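Local coordinates for protein uroporphyrinogen-III C-methyltransferase (Pseudomonas denitrificans, PDB 1S4D) that catalyses the two successive S-adenosyl-L-methionine-dependent methylations of uroporphyrinogen III, at C-2 and C-7, that yield precorrin-2 for cobalamin and siroheme biosynthesis, at residues B[129-134]-B[181-186]; B[134-139]-B[208-213]; B[140-145]-B[249-254]. All blocks are in the same frame, centred on the assembly; numbering follows the deposited sequence.

Contact 1. Residues B[129-134]-B[181-186]; sequences ITAGIG and VMYMAM. With SAH (S-adenosyl-L-homocysteine), chain Q.
The phenol oxygen of Tyr183 is held by two bonds of opposite sense, donating to Thr130 OG1 at 2.5 Å and accepting from Gly132 N at 2.9 Å. This relay belongs to the cofactor cleft of the tetrapyrrole methylase fold, where the start of helix 131-137 meets the end of strand 179-183 beside S-adenosyl-L-homocysteine. Thr130, at the N-cap position, turns OG1 anti to the backbone N (chi1 -169°) and passes the chain on by donating to the ligand carboxylate atom O at 2.6 Å. The other carboxylate atom, OXT, lies in the plane of the Tyr183 ring at its edge and takes a nearly straight bond (170°) from Ala131 N; the helix start would probably favour this negative group. A phenylalanine in place of Tyr183 would probably leave Gly132 N without its acceptor and Thr130 OG1 without its donor, so that the hydroxyl gripping the ligand could turn more easily. Next to the polar cluster, Val181 CG1 packs on Gly132 CA, while Phe106 meets the Tyr183 ring from outside the two segments. Farther along the ligand, at the ribose, Met184 N donates to O2' over 3.0 Å.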
loop_
_atom_site.group_PDB
_atom_site.type_symbol
_atom_site.label_atom_id
_atom_site.label_comp_id
_atom_site.label_asym_id
_atom_site.label_seq_id
_atom_site.Cartn_x
_atom_site.Cartn_y
_atom_site.Cartn_z
ATOM N N ILE B 129 -0.230 2.235 -5.487
ATOM C CA ILE B 129 0.514 1.079 -5.043
ATOM C C ILE B 129 1.851 1.525 -4.441
ATOM O O ILE B 129 2.592 2.337 -5.035
ATOM C CB ILE B 129 0.780 0.157 -6.210
ATOM C CG1 ILE B 129 -0.525 -0.277 -6.884
ATOM C CG2 ILE B 129 1.643 -1.008 -5.750
ATOM C CD1 ILE B 129 -1.507 -1.088 -5.995
ATOM N N THR B 130 2.164 1.007 -3.250
ATOM C CA THR B 130 3.404 1.399 -2.562
ATOM C C THR B 130 4.568 0.440 -2.846
ATOM O O THR B 130 4.393 -0.777 -2.994
ATOM C CB THR B 130 3.147 1.627 -1.017
ATOM O OG1 THR B 130 4.302 2.244 -0.419
ATOM C CG2 THR B 130 3.036 0.325 -0.250
ATOM N N ALA B 131 5.767 0.982 -2.901
ATOM C CA ALA B 131 6.920 0.154 -3.247
ATOM C C ALA B 131 7.068 -1.029 -2.267
ATOM O O ALA B 131 7.361 -2.147 -2.699
ATOM C CB ALA B 131 8.188 0.986 -3.315
ATOM N N GLY B 132 6.838 -0.775 -0.968
ATOM C CA GLY B 132 6.954 -1.792 0.059
ATOM C C GLY B 132 5.933 -2.922 0.022
ATOM O O GLY B 132 6.150 -3.949 0.669
ATOM N N ILE B 133 4.818 -2.764 -0.697
ATOM C CA ILE B 133 3.889 -3.881 -0.844
ATOM C C ILE B 133 3.870 -4.347 -2.278
ATOM O O ILE B 133 4.197 -5.507 -2.562
ATOM C CB ILE B 133 2.468 -3.549 -0.351
ATOM C CG1 ILE B 133 2.502 -3.111 1.120
ATOM C CG2 ILE B 133 1.565 -4.743 -0.518
ATOM C CD1 ILE B 133 1.254 -2.357 1.590
ATOM N N GLY B 134 3.527 -3.455 -3.198
ATOM C CA GLY B 134 3.416 -3.856 -4.591
ATOM C C GLY B 134 4.769 -4.140 -5.202
ATOM O O GLY B 134 4.933 -5.145 -5.886
ATOM N N VAL B 181 10.167 -3.770 6.576
ATOM C CA VAL B 181 10.243 -3.268 5.215
ATOM C C VAL B 181 10.742 -1.830 5.264
ATOM O O VAL B 181 10.124 -0.960 5.892
ATOM C CB VAL B 181 8.869 -3.335 4.503
ATOM C CG1 VAL B 181 8.906 -2.561 3.145
ATOM C CG2 VAL B 181 8.366 -4.807 4.376
ATOM N N MET B 182 11.858 -1.572 4.604
ATOM C CA MET B 182 12.540 -0.318 4.826
ATOM C C MET B 182 12.650 0.501 3.553
ATOM O O MET B 182 13.107 -0.009 2.524
ATOM C CB MET B 182 13.916 -0.578 5.438
ATOM C CG MET B 182 13.893 -1.637 6.513
ATOM S SD MET B 182 15.315 -1.493 7.567
ATOM C CE MET B 182 16.591 -2.322 6.575
ATOM N N TYR B 183 12.203 1.757 3.663
ATOM C CA TYR B 183 12.239 2.789 2.635
ATOM C C TYR B 183 13.457 3.667 2.902
ATOM O O TYR B 183 13.847 3.835 4.054
ATOM C CB TYR B 183 10.986 3.667 2.745
ATOM C CG TYR B 183 9.694 3.012 2.277
ATOM C CD1 TYR B 183 8.987 2.094 3.094
ATOM C CD2 TYR B 183 9.158 3.332 1.037
ATOM C CE1 TYR B 183 7.802 1.493 2.657
ATOM C CE2 TYR B 183 7.991 2.754 0.604
ATOM C CZ TYR B 183 7.324 1.832 1.404
ATOM O OH TYR B 183 6.172 1.276 0.905
ATOM N N MET B 184 14.072 4.211 1.847
ATOM C CA MET B 184 15.210 5.132 1.985
ATOM C C MET B 184 16.251 4.686 3.007
ATOM O O MET B 184 16.657 5.469 3.857
ATOM C CB MET B 184 14.735 6.543 2.320
ATOM C CG MET B 184 13.599 7.018 1.421
ATOM S SD MET B 184 12.973 8.593 1.943
ATOM C CE MET B 184 11.476 8.084 2.750
ATOM N N ALA B 185 16.705 3.441 2.871
ATOM C CA ALA B 185 17.599 2.812 3.842
ATOM C C ALA B 185 18.931 2.421 3.229
ATOM O O ALA B 185 19.697 1.683 3.835
ATOM C CB ALA B 185 16.925 1.594 4.465
ATOM N N MET B 186 19.219 2.903 2.029
ATOM C CA MET B 186 20.439 2.472 1.336
ATOM C C MET B 186 21.683 3.161 1.888
ATOM O O MET B 186 22.653 2.514 2.227
ATOM C CB MET B 186 20.340 2.727 -0.174
ATOM C CG MET B 186 19.302 1.908 -0.870
ATOM S SD MET B 186 19.807 0.219 -1.104
ATOM C CE MET B 186 20.776 0.332 -2.669
HETATM N N SAH Q . 5.397 7.240 -1.397
HETATM C CA SAH Q . 6.377 6.318 -1.944
HETATM C CB SAH Q . 7.692 6.458 -1.199
HETATM C CG SAH Q . 8.563 7.598 -1.693
HETATM S SD SAH Q . 9.963 8.037 -0.630
HETATM C C SAH Q . 5.845 4.879 -1.946
HETATM O O SAH Q . 4.735 4.594 -1.500
HETATM O OXT SAH Q . 6.479 3.932 -2.404
HETATM C "C5'" SAH Q . 11.119 7.234 -1.790
HETATM C "C4'" SAH Q . 11.555 5.798 -1.475
HETATM O "O4'" SAH Q . 10.598 4.852 -1.906
HETATM C "C3'" SAH Q . 12.826 5.310 -2.165
HETATM O "O3'" SAH Q . 14.028 5.798 -1.634
HETATM C "C2'" SAH Q . 12.705 3.798 -2.088
HETATM O "O2'" SAH Q . 13.038 3.257 -0.826
HETATM C "C1'" SAH Q . 11.209 3.632 -2.288
HETATM N N9 SAH Q . 10.825 3.323 -3.684
HETATM C C8 SAH Q . 10.025 4.106 -4.450
HETATM N N7 SAH Q . 9.867 3.530 -5.643
HETATM C C5 SAH Q . 10.557 2.386 -5.677
HETATM C C6 SAH Q . 10.720 1.416 -6.668
HETATM N N6 SAH Q . 10.124 1.535 -7.840
HETATM N N1 SAH Q . 11.510 0.313 -6.410
HETATM C C2 SAH Q . 12.108 0.182 -5.175
HETATM N N3 SAH Q . 11.941 1.146 -4.194
HETATM C C4 SAH Q . 11.172 2.234 -4.438
#

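Contact 2. Residues B[134-139]-B[208-213]; sequences GGLAYA and AFVCNA. With SAH (S-adenosyl-L-homocysteine), chain Q.
Val210 supplies most of the apolar surface that strand 206-211 offers to the helix beginning at Ala131, meeting Leu136 and Ala139. Its CB already lies 4.2 Å from Leu136 CD2, and from there the side chain forks. CG1, anti to the backbone N (chi1 -171°), leads to Ala139 CB at 3.9 Å and lies more loosely near the carbonyl oxygen of Gly135. CG2 reaches both residues, touching Leu136 CD2 at 3.6 Å and Ala139 CB at 3.8 Å. The Leu136 and Val210 side chains cross obliquely, and CD2 is the leucine branch that makes the touch. Ile242 of the adjacent strand 241-245 also packs on Leu136, and Val220 on Ala139, so the helix and the turn that follows it rest on several strands of the mixed sheet.

Beyond the end of the strand the chain returns to the helix at Ala213, whose CB sits 3.4 Å from Gly135 CA. A CB on Gly135 would point toward this methyl group and crowd it, and its absence allows the two backbones to come together. The same CB borders the adenine of S-adenosyl-L-homocysteine, while the backbone of Ala213 reads the base: N makes a weak bond to N1, bent to 126°, and O accepts from N6 at 3.1 Å. One residue thus offers a donor and an acceptor to neighbouring atoms of the base, and the Val210 carbonyl oxygen approaches ring atom C2. Such backbone recognition, set by a loop leaving a strand and backed by a glycine-containing helix, forms the adenine pocket of this tetrapyrrole methylase.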
loop_
_atom_site.group_PDB
_atom_site.type_symbol
_atom_site.label_atom_id
_atom_site.label_comp_id
_atom_site.label_asym_id
_atom_site.label_seq_id
_atom_site.Cartn_x
_atom_site.Cartn_y
_atom_site.Cartn_z
ATOM N N GLY B 134 3.527 -3.455 -3.198
ATOM C CA GLY B 134 3.416 -3.856 -4.591
ATOM C C GLY B 134 4.769 -4.140 -5.202
ATOM O O GLY B 134 4.933 -5.145 -5.886
ATOM N N GLY B 135 5.735 -3.252 -4.950
ATOM C CA GLY B 135 7.111 -3.462 -5.351
ATOM C C GLY B 135 7.661 -4.815 -4.965
ATOM O O GLY B 135 8.221 -5.528 -5.804
ATOM N N LEU B 136 7.476 -5.197 -3.708
ATOM C CA LEU B 136 7.988 -6.478 -3.251
ATOM C C LEU B 136 7.267 -7.659 -3.906
ATOM O O LEU B 136 7.895 -8.687 -4.207
ATOM C CB LEU B 136 7.976 -6.561 -1.722
ATOM C CG LEU B 136 8.952 -5.579 -1.053
ATOM C CD1 LEU B 136 8.758 -5.643 0.414
ATOM C CD2 LEU B 136 10.390 -5.905 -1.360
ATOM N N ALA B 137 5.963 -7.488 -4.160
ATOM C CA ALA B 137 5.210 -8.444 -4.973
ATOM C C ALA B 137 5.884 -8.718 -6.316
ATOM O O ALA B 137 5.903 -9.875 -6.786
ATOM C CB ALA B 137 3.792 -7.974 -5.185
ATOM N N TYR B 138 6.447 -7.683 -6.941
ATOM C CA TYR B 138 7.081 -7.913 -8.254
ATOM C C TYR B 138 8.414 -8.665 -8.148
ATOM O O TYR B 138 8.978 -9.034 -9.161
ATOM C CB TYR B 138 7.276 -6.623 -9.053
ATOM C CG TYR B 138 6.088 -6.172 -9.862
ATOM C CD1 TYR B 138 4.839 -5.927 -9.247
ATOM C CD2 TYR B 138 6.214 -5.940 -11.237
ATOM C CE1 TYR B 138 3.743 -5.489 -9.992
ATOM C CE2 TYR B 138 5.134 -5.499 -11.990
ATOM C CZ TYR B 138 3.903 -5.273 -11.363
ATOM O OH TYR B 138 2.848 -4.829 -12.114
ATOM N N ALA B 139 8.899 -8.885 -6.931
ATOM C CA ALA B 139 10.149 -9.606 -6.726
ATOM C C ALA B 139 9.871 -10.978 -6.164
ATOM O O ALA B 139 10.815 -11.701 -5.844
ATOM C CB ALA B 139 11.102 -8.837 -5.782
ATOM N N ALA B 208 16.472 -8.984 1.498
ATOM C CA ALA B 208 16.498 -8.746 0.051
ATOM C C ALA B 208 16.470 -7.252 -0.206
ATOM O O ALA B 208 15.868 -6.501 0.560
ATOM C CB ALA B 208 15.337 -9.430 -0.648
ATOM N N PHE B 209 17.154 -6.830 -1.269
ATOM C CA PHE B 209 17.121 -5.457 -1.749
ATOM C C PHE B 209 16.391 -5.558 -3.058
ATOM O O PHE B 209 16.714 -6.427 -3.887
ATOM C CB PHE B 209 18.545 -4.932 -2.020
ATOM C CG PHE B 209 19.319 -4.580 -0.782
ATOM C CD1 PHE B 209 19.491 -3.253 -0.417
ATOM C CD2 PHE B 209 19.879 -5.585 0.019
ATOM C CE1 PHE B 209 20.187 -2.919 0.738
ATOM C CE2 PHE B 209 20.584 -5.271 1.182
ATOM C CZ PHE B 209 20.743 -3.932 1.548
ATOM N N VAL B 210 15.403 -4.692 -3.257
ATOM C CA VAL B 210 14.704 -4.641 -4.532
ATOM C C VAL B 210 14.819 -3.224 -5.089
ATOM O O VAL B 210 14.217 -2.277 -4.562
ATOM C CB VAL B 210 13.220 -5.112 -4.414
ATOM C CG1 VAL B 210 12.587 -5.259 -5.788
ATOM C CG2 VAL B 210 13.104 -6.445 -3.642
ATOM N N CYS B 211 15.608 -3.087 -6.148
ATOM C CA CYS B 211 15.842 -1.794 -6.777
ATOM C C CYS B 211 14.979 -1.613 -7.990
ATOM O O CYS B 211 14.891 -2.512 -8.847
ATOM C CB CYS B 211 17.307 -1.635 -7.181
ATOM S SG CYS B 211 18.424 -1.781 -5.762
ATOM N N ASN B 212 14.335 -0.449 -8.063
ATOM C CA ASN B 212 13.504 -0.132 -9.198
ATOM C C ASN B 212 12.466 -1.240 -9.368
ATOM O O ASN B 212 12.237 -1.723 -10.484
ATOM C CB ASN B 212 14.371 0.003 -10.454
ATOM C CG ASN B 212 15.452 1.034 -10.293
ATOM O OD1 ASN B 212 15.167 2.221 -10.247
ATOM N ND2 ASN B 212 16.692 0.594 -10.176
ATOM N N ALA B 213 11.865 -1.660 -8.252
ATOM C CA ALA B 213 10.752 -2.598 -8.307
ATOM C C ALA B 213 9.765 -2.161 -9.380
ATOM O O ALA B 213 9.540 -0.970 -9.595
ATOM C CB ALA B 213 10.049 -2.752 -6.936
HETATM N N SAH Q . 5.397 7.240 -1.397
HETATM C CA SAH Q . 6.377 6.318 -1.944
HETATM C CB SAH Q . 7.692 6.458 -1.199
HETATM C CG SAH Q . 8.563 7.598 -1.693
HETATM S SD SAH Q . 9.963 8.037 -0.630
HETATM C C SAH Q . 5.845 4.879 -1.946
HETATM O O SAH Q . 4.735 4.594 -1.500
HETATM O OXT SAH Q . 6.479 3.932 -2.404
HETATM C "C5'" SAH Q . 11.119 7.234 -1.790
HETATM C "C4'" SAH Q . 11.555 5.798 -1.475
HETATM O "O4'" SAH Q . 10.598 4.852 -1.906
HETATM C "C3'" SAH Q . 12.826 5.310 -2.165
HETATM O "O3'" SAH Q . 14.028 5.798 -1.634
HETATM C "C2'" SAH Q . 12.705 3.798 -2.088
HETATM O "O2'" SAH Q . 13.038 3.257 -0.826
HETATM C "C1'" SAH Q . 11.209 3.632 -2.288
HETATM N N9 SAH Q . 10.825 3.323 -3.684
HETATM C C8 SAH Q . 10.025 4.106 -4.450
HETATM N N7 SAH Q . 9.867 3.530 -5.643
HETATM C C5 SAH Q . 10.557 2.386 -5.677
HETATM C C6 SAH Q . 10.720 1.416 -6.668
HETATM N N6 SAH Q . 10.124 1.535 -7.840
HETATM N N1 SAH Q . 11.510 0.313 -6.410
HETATM C C2 SAH Q . 12.108 0.182 -5.175
HETATM N N3 SAH Q . 11.941 1.146 -4.194
HETATM C C4 SAH Q . 11.172 2.234 -4.438
#

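Contact 3. Residues B[140-145]-B[249-254]; sequences GIPVTH and VRLRAA
Gly140 and Arg252 bring their backbones together, with a CA to CA separation of 4.4 Å. The segments are unlike in shape: residues 140-145 form an irregular connection toward strand 151-156, whereas 249-254 winds into the short helix 252-255 near the end of the modelled chain. Gly140 terminates the preceding helix in a Schellman motif, and its positive phi of 77° favours glycine. Gly140 O receives a CA-H...O contact from Arg252 CA at 3.3 Å.

Side chains extend the junction in two directions from this backbone meeting. Ile141 places CG1 anti to its own carbonyl carbon (chi1 -60°), where it packs against Arg252 CB at 3.8 Å and lies more distantly by Val249 CA. Only the CB root of the arginine side chain takes part in this packing. Its guanidinium turns to the residue before Gly140, NE donating to Ala139 O, while NH2 makes a long, weak ion pair with Asp256. Ile141 and Val249 both also rest on Ala208 and Val244 of the mixed sheet, which ties the junction to the domain core.

Leu251 makes the second group of contacts. Its CD1 meets the Pro142 ring at CG and CD, each 3.9 Å away, with the two side chains crossing at about a right angle. The second subunit lies close by: its Phe104 packs on Pro142 and its Leu114 on His145, so this part of the connection also borders the dimer partner. Against His145 the leucine makes a CH-pi contact, CD1 standing over the centre of one imidazole face, 4.0 Å from the centroid and 12° off the ring normal.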
loop_
_atom_site.group_PDB
_atom_site.type_symbol
_atom_site.label_atom_id
_atom_site.label_comp_id
_atom_site.label_asym_id
_atom_site.label_seq_id
_atom_site.Cartn_x
_atom_site.Cartn_y
_atom_site.Cartn_z
ATOM N N GLY B 140 8.582 -11.316 -6.041
ATOM C CA GLY B 140 8.140 -12.562 -5.439
ATOM C C GLY B 140 8.197 -12.611 -3.919
ATOM O O GLY B 140 8.241 -13.699 -3.336
ATOM N N ILE B 141 8.172 -11.452 -3.267
ATOM C CA ILE B 141 8.168 -11.409 -1.806
ATOM C C ILE B 141 6.864 -10.844 -1.241
ATOM O O ILE B 141 6.647 -9.638 -1.290
ATOM C CB ILE B 141 9.363 -10.580 -1.276
ATOM C CG1 ILE B 141 10.692 -11.204 -1.726
ATOM C CG2 ILE B 141 9.274 -10.414 0.253
ATOM C CD1 ILE B 141 11.870 -10.280 -1.600
ATOM N N PRO B 142 6.008 -11.689 -0.677
ATOM C CA PRO B 142 4.820 -11.171 0.003
ATOM C C PRO B 142 5.241 -10.581 1.337
ATOM O O PRO B 142 6.102 -11.099 2.031
ATOM C CB PRO B 142 3.932 -12.407 0.203
ATOM C CG PRO B 142 4.663 -13.548 -0.409
ATOM C CD PRO B 142 6.099 -13.157 -0.596
ATOM N N VAL B 143 4.613 -9.481 1.675
ATOM C CA VAL B 143 4.924 -8.701 2.844
ATOM C C VAL B 143 4.316 -9.354 4.119
ATOM O O VAL B 143 4.660 -9.035 5.256
ATOM C CB VAL B 143 4.435 -7.267 2.510
ATOM C CG1 VAL B 143 3.102 -6.913 3.154
ATOM C CG2 VAL B 143 5.525 -6.259 2.722
ATOM N N THR B 144 3.457 -10.339 3.891
ATOM C CA THR B 144 2.678 -11.001 4.920
ATOM C C THR B 144 2.502 -12.450 4.486
ATOM O O THR B 144 2.292 -12.728 3.299
ATOM C CB THR B 144 1.324 -10.272 5.010
ATOM O OG1 THR B 144 1.281 -9.473 6.202
ATOM C CG2 THR B 144 0.161 -11.225 5.150
ATOM N N HIS B 145 2.589 -13.375 5.425
ATOM C CA HIS B 145 2.382 -14.779 5.119
ATOM C C HIS B 145 2.213 -15.543 6.443
ATOM O O HIS B 145 3.127 -15.564 7.266
ATOM C CB HIS B 145 3.561 -15.297 4.291
ATOM C CG HIS B 145 3.334 -16.640 3.682
ATOM N ND1 HIS B 145 3.889 -17.789 4.200
ATOM C CD2 HIS B 145 2.608 -17.024 2.609
ATOM C CE1 HIS B 145 3.514 -18.822 3.470
ATOM N NE2 HIS B 145 2.733 -18.386 2.501
ATOM N N VAL B 249 11.523 -13.362 2.614
ATOM C CA VAL B 249 12.537 -13.279 1.564
ATOM C C VAL B 249 12.808 -14.657 0.948
ATOM O O VAL B 249 13.154 -14.762 -0.224
ATOM C CB VAL B 249 13.859 -12.657 2.089
ATOM C CG1 VAL B 249 15.015 -12.814 1.089
ATOM C CG2 VAL B 249 13.657 -11.201 2.451
ATOM N N ARG B 250 12.625 -15.711 1.727
ATOM C CA ARG B 250 12.869 -17.066 1.239
ATOM C C ARG B 250 11.858 -17.502 0.200
ATOM O O ARG B 250 12.139 -18.395 -0.577
ATOM C CB ARG B 250 12.848 -18.072 2.384
ATOM C CG ARG B 250 14.024 -17.969 3.324
ATOM C CD ARG B 250 14.255 -19.231 4.129
ATOM N NE ARG B 250 15.095 -18.949 5.281
ATOM C CZ ARG B 250 16.419 -18.985 5.271
ATOM N NH1 ARG B 250 17.094 -18.695 6.375
ATOM N NH2 ARG B 250 17.068 -19.310 4.170
ATOM N N LEU B 251 10.685 -16.873 0.184
ATOM C CA LEU B 251 9.646 -17.236 -0.767
ATOM C C LEU B 251 9.894 -16.716 -2.183
ATOM O O LEU B 251 9.190 -17.119 -3.114
ATOM C CB LEU B 251 8.283 -16.750 -0.299
ATOM C CG LEU B 251 7.586 -17.449 0.865
ATOM C CD1 LEU B 251 6.479 -16.519 1.342
ATOM C CD2 LEU B 251 7.042 -18.828 0.492
ATOM N N ARG B 252 10.866 -15.832 -2.374
ATOM C CA ARG B 252 11.100 -15.328 -3.720
ATOM C C ARG B 252 11.532 -16.465 -4.682
ATOM O O ARG B 252 11.185 -16.456 -5.859
ATOM C CB ARG B 252 12.052 -14.111 -3.712
ATOM C CG ARG B 252 13.236 -14.208 -4.628
ATOM C CD ARG B 252 13.973 -12.927 -4.844
ATOM N NE ARG B 252 13.308 -12.234 -5.926
ATOM C CZ ARG B 252 13.819 -11.986 -7.120
ATOM N NH1 ARG B 252 15.069 -12.331 -7.421
ATOM N NH2 ARG B 252 13.049 -11.368 -8.009
ATOM N N ALA B 253 12.256 -17.457 -4.169
ATOM C CA ALA B 253 12.687 -18.590 -4.995
ATOM C C ALA B 253 11.496 -19.361 -5.568
ATOM O O ALA B 253 11.577 -19.881 -6.675
ATOM C CB ALA B 253 13.608 -19.523 -4.214
ATOM N N ALA B 254 10.395 -19.405 -4.820
ATOM C CA ALA B 254 9.183 -20.087 -5.252
ATOM C C ALA B 254 8.147 -19.182 -5.915
ATOM O O ALA B 254 7.258 -19.672 -6.604
ATOM C CB ALA B 254 8.552 -20.801 -4.090
#

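How the contacts relate
All three contacts are largely buried, but they lie progressively farther from the centre of the chain. Contact 1 lies nearest the chain centre and is polar, its hydrogen bonds running into the ligand carboxylate. Contact 2 uses the same helix and the same mixed sheet, yet joins them by methyl packing and leaves polar recognition to backbone at the adenine. Contact 3, about 19 Å from the centre, does not touch the ligand; it combines apolar packing with a CA-H...O contact, and Leu251 and Arg252 are partly exposed. Residues 129-145 run through all three, Gly134 is common to contacts 1 and 2, and Val143 packs back on Val181. Each contact also touches the second subunit.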